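Local coordinates for acyl-coenzyme A thioesterase THEM4 (Rhodococcus sp., PDB 2OV9), which probably hydrolyses medium- and long-chain fatty acyl-coenzyme A thioesters to free fatty acids and coenzyme A, at residues 40-45 / 119-124; 77-82 / 142-147; 85-88 / 94-97; 136-141 / 190-195. One frame throughout, in Å; residues are numbered along the deposited sequence.

Contact 1 (40-45 / 119-124); sequences ALLRTD and TIPYQG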
loop_
_atom_site.group_PDB
_atom_site.type_symbol
_atom_site.label_atom_id
_atom_site.label_comp_id
_atom_site.label_asym_id
_atom_site.label_seq_id
_atom_site.Cartn_x
_atom_site.Cartn_y
_atom_site.Cartn_z
ATOM N N ALA B 40 14.628 -6.033 -4.859
ATOM C CA ALA B 40 15.991 -6.535 -4.621
ATOM C C ALA B 40 16.578 -6.089 -3.277
ATOM O O ALA B 40 17.294 -6.851 -2.631
ATOM C CB ALA B 40 16.928 -6.126 -5.772
ATOM N N LEU B 41 16.260 -4.857 -2.882
ATOM C CA LEU B 41 16.705 -4.282 -1.600
ATOM C C LEU B 41 16.241 -5.109 -0.421
ATOM O O LEU B 41 16.943 -5.220 0.576
ATOM C CB LEU B 41 16.196 -2.832 -1.448
ATOM C CG LEU B 41 16.969 -1.683 -2.121
ATOM C CD1 LEU B 41 16.161 -0.349 -2.102
ATOM C CD2 LEU B 41 18.308 -1.470 -1.448
ATOM N N LEU B 42 15.058 -5.712 -0.528
ATOM C CA LEU B 42 14.533 -6.524 0.584
ATOM C C LEU B 42 15.186 -7.902 0.675
ATOM O O LEU B 42 15.096 -8.579 1.699
ATOM C CB LEU B 42 13.010 -6.664 0.478
ATOM C CG LEU B 42 12.236 -5.410 0.882
ATOM C CD1 LEU B 42 10.861 -5.396 0.253
ATOM C CD2 LEU B 42 12.128 -5.282 2.415
ATOM N N ARG B 43 15.834 -8.309 -0.405
ATOM C CA ARG B 43 16.483 -9.611 -0.476
ATOM C C ARG B 43 17.998 -9.531 -0.427
ATOM O O ARG B 43 18.657 -10.567 -0.324
ATOM C CB ARG B 43 16.129 -10.312 -1.779
ATOM C CG ARG B 43 14.705 -10.740 -1.893
ATOM C CD ARG B 43 14.525 -11.600 -3.135
ATOM N NE ARG B 43 13.399 -12.517 -2.988
ATOM C CZ ARG B 43 12.148 -12.212 -3.302
ATOM N NH1 ARG B 43 11.878 -11.014 -3.781
ATOM N NH2 ARG B 43 11.173 -13.095 -3.139
ATOM N N THR B 44 18.545 -8.324 -0.525
ATOM C CA THR B 44 19.999 -8.162 -0.785
ATOM C C THR B 44 20.787 -8.327 0.519
ATOM O O THR B 44 20.192 -8.283 1.609
ATOM C CB THR B 44 20.322 -6.808 -1.496
ATOM O OG1 THR B 44 21.605 -6.879 -2.128
ATOM C CG2 THR B 44 20.306 -5.618 -0.519
ATOM N N ASP B 45 22.099 -8.534 0.403
ATOM C CA ASP B 45 22.970 -8.689 1.588
ATOM C C ASP B 45 23.219 -7.295 2.164
ATOM O O ASP B 45 23.795 -6.431 1.514
ATOM C CB ASP B 45 24.274 -9.405 1.204
ATOM C CG ASP B 45 25.378 -9.297 2.278
ATOM O OD1 ASP B 45 25.076 -9.167 3.493
ATOM O OD2 ASP B 45 26.569 -9.346 1.883
ATOM N N THR B 119 4.620 -9.802 -4.618
ATOM C CA THR B 119 6.034 -9.997 -4.306
ATOM C C THR B 119 6.392 -9.503 -2.907
ATOM O O THR B 119 5.544 -8.914 -2.202
ATOM C CB THR B 119 6.863 -9.191 -5.289
ATOM O OG1 THR B 119 6.323 -7.864 -5.346
ATOM C CG2 THR B 119 6.805 -9.813 -6.692
ATOM N N ILE B 120 7.648 -9.703 -2.503
ATOM C CA ILE B 120 7.981 -9.519 -1.081
ATOM C C ILE B 120 7.784 -8.133 -0.473
ATOM O O ILE B 120 7.651 -8.038 0.717
ATOM C CB ILE B 120 9.366 -10.055 -0.616
ATOM C CG1 ILE B 120 10.527 -9.457 -1.407
ATOM C CG2 ILE B 120 9.385 -11.594 -0.520
ATOM C CD1 ILE B 120 11.860 -9.641 -0.644
ATOM N N PRO B 121 7.808 -7.054 -1.268
ATOM C CA PRO B 121 7.490 -5.761 -0.619
ATOM C C PRO B 121 6.105 -5.698 -0.003
ATOM O O PRO B 121 5.875 -4.875 0.908
ATOM C CB PRO B 121 7.585 -4.765 -1.788
ATOM C CG PRO B 121 8.595 -5.358 -2.671
ATOM C CD PRO B 121 8.213 -6.832 -2.669
ATOM N N TYR B 122 5.194 -6.527 -0.521
ATOM C CA TYR B 122 3.773 -6.600 -0.085
ATOM C C TYR B 122 3.516 -7.572 1.092
ATOM O O TYR B 122 2.353 -7.788 1.512
ATOM C CB TYR B 122 2.880 -6.940 -1.309
ATOM C CG TYR B 122 3.072 -5.931 -2.431
ATOM C CD1 TYR B 122 2.475 -4.674 -2.374
ATOM C CD2 TYR B 122 3.939 -6.197 -3.489
ATOM C CE1 TYR B 122 2.667 -3.724 -3.398
ATOM C CE2 TYR B 122 4.171 -5.251 -4.498
ATOM C CZ TYR B 122 3.534 -4.029 -4.440
ATOM O OH TYR B 122 3.744 -3.120 -5.437
ATOM N N GLN B 123 4.609 -8.105 1.635
ATOM C CA GLN B 123 4.591 -9.167 2.668
ATOM C C GLN B 123 4.177 -8.662 4.047
ATOM O O GLN B 123 4.628 -7.601 4.487
ATOM C CB GLN B 123 5.968 -9.799 2.770
ATOM C CG GLN B 123 6.126 -11.017 3.734
ATOM C CD GLN B 123 7.425 -11.782 3.448
ATOM O OE1 GLN B 123 8.485 -11.184 3.284
ATOM N NE2 GLN B 123 7.340 -13.095 3.378
ATOM N N GLY B 124 3.308 -9.436 4.706
ATOM C CA GLY B 124 2.982 -9.255 6.145
ATOM C C GLY B 124 3.426 -10.522 6.868
ATOM O O GLY B 124 4.589 -10.651 7.211
HETATM O O HOH W 1 9.542 -10.945 -4.337
#
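L42 and P121 mark the nearest approach of the two backbones, 7.2 Å between their CA atoms, where the last turn of helix 26-43 faces the short 3-10 segment 120-122. That segment is wound by two i to i+3 bonds, Y122 N to T119 O and Q123 N to I120 O, and it presents the side chains of I120 and P121 to the helix. I120 carries most of the touching. Its CG1 lies between the backbone N and carbonyl carbon (chi1 57°), which leaves CD1 wedged between two neighbours: it meets L42 CB at 3.4 Å, tighter than ordinary carbon contact, and R43 CG at 3.3 Å. The branch of L42 passes to the other partner, CD1 resting 3.5 Å from P121 CA and 3.7 Å from P121 CG. R43, extended from CG to NE, crosses the I120 side chain at a slant, and its guanidinium lies with one face over it, CD1 3.4 Å above the plane but toward the rim. The charge itself is met by D39, one turn earlier on the same helix, through NH1. A water accepts the I120 N-H at 2.9 Å and also lies beside NH1, at a separation too short to be trusted. F169 touches both R43 and I120; farther along the loop, G124 O accepts from H88 of the second subunit. Apolar packing of this kind fastens the helical N-terminal region to the loop that leads from strand 112-117 into the long helix of the hot-dog fold.

Contact 2 (77-82 / 142-147); sequences IDMWNG and LGVANA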
loop_
_atom_site.group_PDB
_atom_site.type_symbol
_atom_site.label_atom_id
_atom_site.label_comp_id
_atom_site.label_asym_id
_atom_site.label_seq_id
_atom_site.Cartn_x
_atom_site.Cartn_y
_atom_site.Cartn_z
ATOM N N ILE B 77 -6.852 12.187 -12.725
ATOM C CA ILE B 77 -8.224 11.726 -12.831
ATOM C C ILE B 77 -8.753 11.502 -11.415
ATOM O O ILE B 77 -8.240 10.641 -10.693
ATOM C CB ILE B 77 -8.323 10.383 -13.620
ATOM C CG1 ILE B 77 -7.447 10.386 -14.892
ATOM C CG2 ILE B 77 -9.775 10.036 -13.918
ATOM C CD1 ILE B 77 -8.086 10.983 -16.151
ATOM N N ASP B 78 -9.757 12.283 -11.009
ATOM C CA ASP B 78 -10.477 11.979 -9.771
ATOM C C ASP B 78 -11.583 10.980 -10.081
ATOM O O ASP B 78 -12.704 11.360 -10.450
ATOM C CB ASP B 78 -11.053 13.233 -9.091
ATOM C CG ASP B 78 -11.538 12.958 -7.652
ATOM O OD1 ASP B 78 -11.463 11.789 -7.197
ATOM O OD2 ASP B 78 -11.991 13.917 -6.973
HETATM N N MSE B 79 -11.239 9.700 -9.935
HETATM C CA MSE B 79 -12.160 8.580 -10.121
HETATM C C MSE B 79 -13.357 8.659 -9.186
HETATM O O MSE B 79 -14.478 8.328 -9.570
HETATM C CB MSE B 79 -11.415 7.265 -9.864
HETATM C CG MSE B 79 -12.223 6.014 -10.161
HETATM SE SE MSE B 79 -11.126 4.409 -10.074
HETATM C CE MSE B 79 -10.723 4.393 -8.161
ATOM N N TRP B 80 -13.104 9.087 -7.952
ATOM C CA TRP B 80 -14.137 9.158 -6.912
ATOM C C TRP B 80 -15.100 10.330 -7.147
ATOM O O TRP B 80 -16.082 10.497 -6.419
ATOM C CB TRP B 80 -13.482 9.230 -5.519
ATOM C CG TRP B 80 -12.629 8.039 -5.247
ATOM C CD1 TRP B 80 -13.028 6.852 -4.712
ATOM C CD2 TRP B 80 -11.240 7.889 -5.570
ATOM N NE1 TRP B 80 -11.968 5.972 -4.652
ATOM C CE2 TRP B 80 -10.859 6.583 -5.179
ATOM C CE3 TRP B 80 -10.278 8.733 -6.137
ATOM C CZ2 TRP B 80 -9.551 6.106 -5.330
ATOM C CZ3 TRP B 80 -8.976 8.248 -6.296
ATOM C CH2 TRP B 80 -8.629 6.949 -5.893
ATOM N N ASN B 81 -14.800 11.124 -8.174
ATOM C CA ASN B 81 -15.649 12.249 -8.590
ATOM C C ASN B 81 -16.257 12.022 -9.979
ATOM O O ASN B 81 -16.803 12.942 -10.580
ATOM C CB ASN B 81 -14.855 13.557 -8.557
ATOM C CG ASN B 81 -15.743 14.775 -8.671
ATOM O OD1 ASN B 81 -15.485 15.673 -9.476
ATOM N ND2 ASN B 81 -16.813 14.804 -7.882
ATOM N N GLY B 82 -16.143 10.792 -10.485
ATOM C CA GLY B 82 -16.761 10.415 -11.751
ATOM C C GLY B 82 -15.964 10.729 -13.007
ATOM O O GLY B 82 -16.517 10.716 -14.118
ATOM N N LEU B 142 -12.979 -1.748 -5.733
ATOM C CA LEU B 142 -14.364 -1.272 -5.541
ATOM C C LEU B 142 -14.575 0.079 -6.225
ATOM O O LEU B 142 -15.623 0.311 -6.828
ATOM C CB LEU B 142 -14.745 -1.147 -4.041
ATOM C CG LEU B 142 -14.691 -2.428 -3.189
ATOM C CD1 LEU B 142 -15.278 -2.151 -1.817
ATOM C CD2 LEU B 142 -15.439 -3.547 -3.885
ATOM N N GLY B 143 -13.582 0.961 -6.127
ATOM C CA GLY B 143 -13.622 2.243 -6.859
ATOM C C GLY B 143 -13.744 2.071 -8.362
ATOM O O GLY B 143 -14.497 2.772 -9.032
ATOM N N VAL B 144 -12.985 1.129 -8.900
ATOM C CA VAL B 144 -13.014 0.861 -10.317
ATOM C C VAL B 144 -14.340 0.217 -10.697
ATOM O O VAL B 144 -14.904 0.544 -11.744
ATOM C CB VAL B 144 -11.838 -0.051 -10.733
ATOM C CG1 VAL B 144 -11.920 -0.404 -12.208
ATOM C CG2 VAL B 144 -10.502 0.626 -10.427
ATOM N N ALA B 145 -14.830 -0.711 -9.868
ATOM C CA ALA B 145 -16.138 -1.339 -10.115
ATOM C C ALA B 145 -17.229 -0.295 -10.134
ATOM O O ALA B 145 -18.138 -0.344 -10.956
ATOM C CB ALA B 145 -16.441 -2.415 -9.094
ATOM N N ASN B 146 -17.151 0.679 -9.242
ATOM C CA ASN B 146 -18.106 1.767 -9.304
ATOM C C ASN B 146 -18.020 2.586 -10.593
ATOM O O ASN B 146 -19.054 2.945 -11.154
ATOM C CB ASN B 146 -17.973 2.687 -8.083
ATOM C CG ASN B 146 -18.435 2.024 -6.788
ATOM O OD1 ASN B 146 -19.191 1.066 -6.811
ATOM N ND2 ASN B 146 -18.021 2.578 -5.652
ATOM N N ALA B 147 -16.808 2.913 -11.049
ATOM C CA ALA B 147 -16.655 3.638 -12.325
ATOM C C ALA B 147 -17.290 2.845 -13.467
ATOM O O ALA B 147 -18.043 3.386 -14.270
ATOM C CB ALA B 147 -15.183 3.900 -12.634
HETATM O O HOH W 2 -15.301 5.364 -8.480
#
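With CG anti to the backbone N (chi1 -174°) and chi2 nearly straight at 171°, selenomethionine M79 reaches from its loop to helix 131-148, and the bend at chi3 (67°) then turns its methyl onto the backbone of G143. CE lies 3.8 Å from both G143 C and G143 CA, a close approach to the helix surface allowed by the absence of a side chain there. The selenium meets one branch of V144, SE to CG2 3.9 Å, while A147 CB flanks the CG of M79 at 4.4 Å. Helix 131-148 is the long helix of the hot-dog fold, around which the antiparallel sheet curls: L142 packs on V203 and F207 of that sheet, whereas A147 CB and the bare backbone of G143 lie on the side facing the loop. The same methyl of M79 also sits 3.4 Å above the plane of the W80 ring, near its rim, so it touches both indole and helix. W80 in turn meets H130 of the second subunit edge-to-face. One water joins the two backbones beside this apolar patch, donating to G143 O at 2.8 Å and, at a longer 3.3 Å, to M79 O. G143 O thus has two donors, the water and A147 N of the next helical turn.

Contact 3 (85-88 / 94-97); sequences VTRH and PENA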
loop_
_atom_site.group_PDB
_atom_site.type_symbol
_atom_site.label_atom_id
_atom_site.label_comp_id
_atom_site.label_asym_id
_atom_site.label_seq_id
_atom_site.Cartn_x
_atom_site.Cartn_y
_atom_site.Cartn_z
ATOM N N VAL B 85 -11.230 6.117 -14.530
ATOM C CA VAL B 85 -10.280 5.373 -13.699
ATOM C C VAL B 85 -8.941 6.131 -13.584
ATOM O O VAL B 85 -8.411 6.602 -14.593
ATOM C CB VAL B 85 -10.091 3.941 -14.263
ATOM C CG1 VAL B 85 -9.132 3.152 -13.436
ATOM C CG2 VAL B 85 -11.450 3.217 -14.326
ATOM N N THR B 86 -8.425 6.250 -12.350
ATOM C CA THR B 86 -7.148 6.923 -12.031
ATOM C C THR B 86 -5.960 6.241 -12.698
ATOM O O THR B 86 -6.027 5.051 -13.032
ATOM C CB THR B 86 -6.854 6.908 -10.525
ATOM O OG1 THR B 86 -6.779 5.548 -10.082
ATOM C CG2 THR B 86 -7.947 7.625 -9.745
ATOM N N ARG B 87 -4.865 6.986 -12.848
ATOM C CA ARG B 87 -3.658 6.476 -13.488
ATOM C C ARG B 87 -2.362 6.672 -12.646
ATOM O O ARG B 87 -1.258 6.369 -13.102
ATOM C CB ARG B 87 -3.505 7.206 -14.816
ATOM C CG ARG B 87 -3.017 6.325 -15.915
ATOM C CD ARG B 87 -2.641 7.153 -17.112
ATOM N NE ARG B 87 -1.737 6.437 -18.009
ATOM C CZ ARG B 87 -0.414 6.567 -17.995
ATOM N NH1 ARG B 87 0.164 7.373 -17.109
ATOM N NH2 ARG B 87 0.323 5.882 -18.858
ATOM N N HIS B 88 -2.507 7.217 -11.441
ATOM C CA HIS B 88 -1.375 7.668 -10.631
ATOM C C HIS B 88 -1.371 6.988 -9.274
ATOM O O HIS B 88 -0.543 7.304 -8.408
ATOM C CB HIS B 88 -1.534 9.157 -10.364
ATOM C CG HIS B 88 -2.772 9.486 -9.586
ATOM N ND1 HIS B 88 -3.963 9.824 -10.195
ATOM C CD2 HIS B 88 -3.014 9.504 -8.250
ATOM C CE1 HIS B 88 -4.881 10.049 -9.270
ATOM N NE2 HIS B 88 -4.332 9.863 -8.082
ATOM N N PRO B 94 0.931 3.026 -13.613
ATOM C CA PRO B 94 2.132 2.537 -14.317
ATOM C C PRO B 94 3.399 3.279 -13.932
ATOM O O PRO B 94 4.471 2.691 -13.965
ATOM C CB PRO B 94 1.814 2.779 -15.791
ATOM C CG PRO B 94 0.329 2.930 -15.857
ATOM C CD PRO B 94 -0.078 3.555 -14.551
ATOM N N GLU B 95 3.280 4.554 -13.563
ATOM C CA GLU B 95 4.438 5.323 -13.159
ATOM C C GLU B 95 4.595 5.380 -11.642
ATOM O O GLU B 95 5.425 6.146 -11.116
ATOM C CB GLU B 95 4.407 6.736 -13.768
ATOM C CG GLU B 95 4.755 6.773 -15.251
ATOM C CD GLU B 95 3.540 6.887 -16.176
ATOM O OE1 GLU B 95 3.017 8.010 -16.358
ATOM O OE2 GLU B 95 3.145 5.873 -16.787
ATOM N N ASN B 96 3.814 4.549 -10.944
ATOM C CA ASN B 96 3.836 4.525 -9.492
ATOM C C ASN B 96 4.476 3.227 -9.021
ATOM O O ASN B 96 3.862 2.179 -9.079
ATOM C CB ASN B 96 2.425 4.729 -8.928
ATOM C CG ASN B 96 2.425 4.914 -7.434
ATOM O OD1 ASN B 96 3.324 4.419 -6.733
ATOM N ND2 ASN B 96 1.424 5.629 -6.928
ATOM N N ALA B 97 5.740 3.295 -8.590
ATOM C CA ALA B 97 6.475 2.078 -8.280
ATOM C C ALA B 97 5.945 1.330 -7.056
ATOM O O ALA B 97 6.308 0.168 -6.849
ATOM C CB ALA B 97 7.996 2.334 -8.167
#
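The guanidinium of R87 has the P94 ring over one face, CG 4.2 Å above its centre, and the carboxylate of E95 at its edge. E95 OE1 lies in the guanidinium plane and takes the NH1 proton at 3.0 Å, an angle of 157° closing the salt bridge, although the position of OE1 is not wholly sure. The two flat groups are turned 53° against each other, so the carboxylate does not dock as a coplanar pair. E95 reaches the arginine through a bend at chi2, while R87 stays extended from CG to NE. S20 takes the NE proton of R87, and the same carboxylate also pairs with R46 of the second subunit. D28 stands close to OE2; the crowding of like charge may raise the affinity of one of the acids for a proton, an effect the arginines would offset. A further flat group is the amide of N96, whose ND2 donates to H88 O at 3.0 Å and a fairly straight 161°. The carbonyl oxygen lies almost in the amide plane, yet the donor stands above the carbonyl plane of H88. ND2 also donates to P121 O of the second subunit, and OD1 accepts from L98 N, so both ends of the amide are held. P94 CD rests 3.4 Å from R87 O. Both segments belong to the irregular chain between helix 51-67 and strand 105-106, and the second lies along helix 26-43: E95 touches V27, A97 touches T31, and R35 bonds the carbonyls of P94 and N96.

Contact 4 (136-141 / 190-195); sequences LLLDHV and GDIRTA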
loop_
_atom_site.group_PDB
_atom_site.type_symbol
_atom_site.label_atom_id
_atom_site.label_comp_id
_atom_site.label_asym_id
_atom_site.label_seq_id
_atom_site.Cartn_x
_atom_site.Cartn_y
_atom_site.Cartn_z
ATOM N N LEU B 136 -6.005 -2.558 0.761
ATOM C CA LEU B 136 -5.707 -1.475 -0.193
ATOM C C LEU B 136 -6.161 -1.883 -1.590
ATOM O O LEU B 136 -6.822 -1.103 -2.293
ATOM C CB LEU B 136 -4.207 -1.123 -0.206
ATOM C CG LEU B 136 -3.595 -0.404 -1.420
ATOM C CD1 LEU B 136 -4.060 1.069 -1.601
ATOM C CD2 LEU B 136 -2.090 -0.396 -1.294
ATOM N N LEU B 137 -5.793 -3.092 -2.014
ATOM C CA LEU B 137 -6.138 -3.549 -3.369
ATOM C C LEU B 137 -7.648 -3.588 -3.533
ATOM O O LEU B 137 -8.181 -3.087 -4.531
ATOM C CB LEU B 137 -5.554 -4.949 -3.683
ATOM C CG LEU B 137 -4.037 -5.154 -3.575
ATOM C CD1 LEU B 137 -3.585 -6.498 -4.181
ATOM C CD2 LEU B 137 -3.326 -4.015 -4.219
ATOM N N LEU B 138 -8.334 -4.160 -2.546
ATOM C CA LEU B 138 -9.811 -4.327 -2.615
ATOM C C LEU B 138 -10.516 -2.964 -2.606
ATOM O O LEU B 138 -11.459 -2.740 -3.360
ATOM C CB LEU B 138 -10.345 -5.241 -1.489
ATOM C CG LEU B 138 -10.142 -6.746 -1.784
ATOM C CD1 LEU B 138 -10.418 -7.577 -0.560
ATOM C CD2 LEU B 138 -11.042 -7.199 -2.907
ATOM N N ASP B 139 -10.053 -2.052 -1.760
ATOM C CA ASP B 139 -10.606 -0.707 -1.769
ATOM C C ASP B 139 -10.592 -0.128 -3.199
ATOM O O ASP B 139 -11.633 0.306 -3.731
ATOM C CB ASP B 139 -9.818 0.192 -0.811
ATOM C CG ASP B 139 -10.320 1.617 -0.812
ATOM O OD1 ASP B 139 -11.334 1.888 -0.159
ATOM O OD2 ASP B 139 -9.718 2.473 -1.477
ATOM N N HIS B 140 -9.412 -0.119 -3.818
ATOM C CA HIS B 140 -9.275 0.381 -5.176
ATOM C C HIS B 140 -10.148 -0.324 -6.207
ATOM O O HIS B 140 -10.783 0.326 -7.037
ATOM C CB HIS B 140 -7.829 0.310 -5.672
ATOM C CG HIS B 140 -7.608 1.158 -6.879
ATOM N ND1 HIS B 140 -7.484 2.528 -6.798
ATOM C CD2 HIS B 140 -7.603 0.853 -8.198
ATOM C CE1 HIS B 140 -7.366 3.031 -8.015
ATOM N NE2 HIS B 140 -7.417 2.034 -8.883
ATOM N N VAL B 141 -10.144 -1.654 -6.192
ATOM C CA VAL B 141 -11.032 -2.406 -7.074
ATOM C C VAL B 141 -12.498 -1.990 -6.963
ATOM O O VAL B 141 -13.190 -1.915 -7.988
ATOM C CB VAL B 141 -10.889 -3.933 -6.857
ATOM C CG1 VAL B 141 -11.833 -4.682 -7.775
ATOM C CG2 VAL B 141 -9.464 -4.327 -7.190
ATOM N N GLY B 190 -16.487 -7.116 -3.181
ATOM C CA GLY B 190 -15.379 -7.703 -3.935
ATOM C C GLY B 190 -14.704 -8.754 -3.094
ATOM O O GLY B 190 -15.039 -8.938 -1.915
ATOM N N ASP B 191 -13.779 -9.479 -3.709
ATOM C CA ASP B 191 -12.991 -10.441 -2.961
ATOM C C ASP B 191 -11.704 -10.723 -3.691
ATOM O O ASP B 191 -11.529 -10.286 -4.839
ATOM C CB ASP B 191 -13.772 -11.730 -2.702
ATOM C CG ASP B 191 -14.305 -12.351 -3.958
ATOM O OD1 ASP B 191 -13.534 -12.524 -4.936
ATOM O OD2 ASP B 191 -15.494 -12.698 -3.945
ATOM N N ILE B 192 -10.812 -11.435 -3.018
ATOM C CA ILE B 192 -9.533 -11.868 -3.569
ATOM C C ILE B 192 -9.600 -13.371 -3.446
ATOM O O ILE B 192 -9.839 -13.879 -2.344
ATOM C CB ILE B 192 -8.338 -11.396 -2.696
ATOM C CG1 ILE B 192 -8.180 -9.884 -2.791
ATOM C CG2 ILE B 192 -7.035 -12.102 -3.121
ATOM C CD1 ILE B 192 -7.084 -9.249 -1.899
ATOM N N ARG B 193 -9.370 -14.079 -4.551
ATOM C CA ARG B 193 -9.361 -15.542 -4.529
ATOM C C ARG B 193 -8.045 -16.115 -5.026
ATOM O O ARG B 193 -7.361 -15.506 -5.845
ATOM C CB ARG B 193 -10.482 -16.087 -5.425
ATOM C CG ARG B 193 -11.866 -15.713 -4.944
ATOM C CD ARG B 193 -12.977 -16.082 -5.929
ATOM N NE ARG B 193 -14.219 -15.489 -5.417
ATOM C CZ ARG B 193 -15.231 -16.184 -4.903
ATOM N NH1 ARG B 193 -15.187 -17.512 -4.861
ATOM N NH2 ARG B 193 -16.301 -15.551 -4.437
ATOM N N THR B 194 -7.710 -17.322 -4.589
ATOM C CA THR B 194 -6.609 -18.022 -5.230
ATOM C C THR B 194 -7.095 -18.656 -6.531
ATOM O O THR B 194 -8.297 -18.627 -6.852
ATOM C CB THR B 194 -5.963 -19.059 -4.288
ATOM O OG1 THR B 194 -6.978 -19.862 -3.668
ATOM C CG2 THR B 194 -5.125 -18.339 -3.221
ATOM N N ALA B 195 -6.158 -19.229 -7.287
ATOM C CA ALA B 195 -6.460 -19.822 -8.584
ATOM C C ALA B 195 -7.505 -20.944 -8.516
ATOM O O ALA B 195 -8.238 -21.165 -9.476
ATOM C CB ALA B 195 -5.154 -20.336 -9.235
#
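L138 and I192 make the central touch, CG of the leucine 3.8 Å from CG1 of the isoleucine, with CD1 of L138 also close to that methylene at 3.9 Å. The other branch of the leucine, CD2, settles on the backbone, 3.7 Å from D191 N and 4.0 Å from G190 C. L138 carries CG anti to the carbonyl carbon (chi1 -79°), and this places the fork against I192 and the G190-D191 peptide. The helix axis passes 8.6 Å from that of strand 190-194, and their N-to-C directions differ by 134°. Around this pair, V201 and V203 of strand 199-208 support L138, and L172 and L174 of strand 171-182 support I192, so the leucine sits on the inner face of the sheet that wraps the hot-dog helix. Strand pairing of I192 with C200 and V201, and of D191 with T175, is consistent with the isoleucine facing the helix. D191 points away from the helix, and R193 grips it side-on, NE to OD1 at 3.1 Å and NH2 to OD2 at 3.0 Å, both nitrogens meeting the carboxylate from above its plane. R193 NH1 reaches G197 O. The chemistry therefore divides by face: what meets L138 is hydrocarbon and backbone, while D191, whose side chain starts away from the helix, is paired with R193.

From the N terminus, contact 1 opens at the end of helix 26-43 and closes a long loop at 119-124, just ahead of the hot-dog helix. Within it lies contact 3, a short closure between 85-88 and 94-97, which also falls inside contact 2. Contact 2 starts at 77-82 and ends on helix 131-148, so it crosses contact 1. Contact 4 starts on that same helix at 136-141, crosses contact 2, and closes on strand 185-194; it follows contacts 1 and 3 in series. T86 is a meeting point, packing on M79 of contact 2 and H140 of contact 4. Together they join N-terminal helix, linking loops, hot-dog helix and sheet, and all four touch the second subunit.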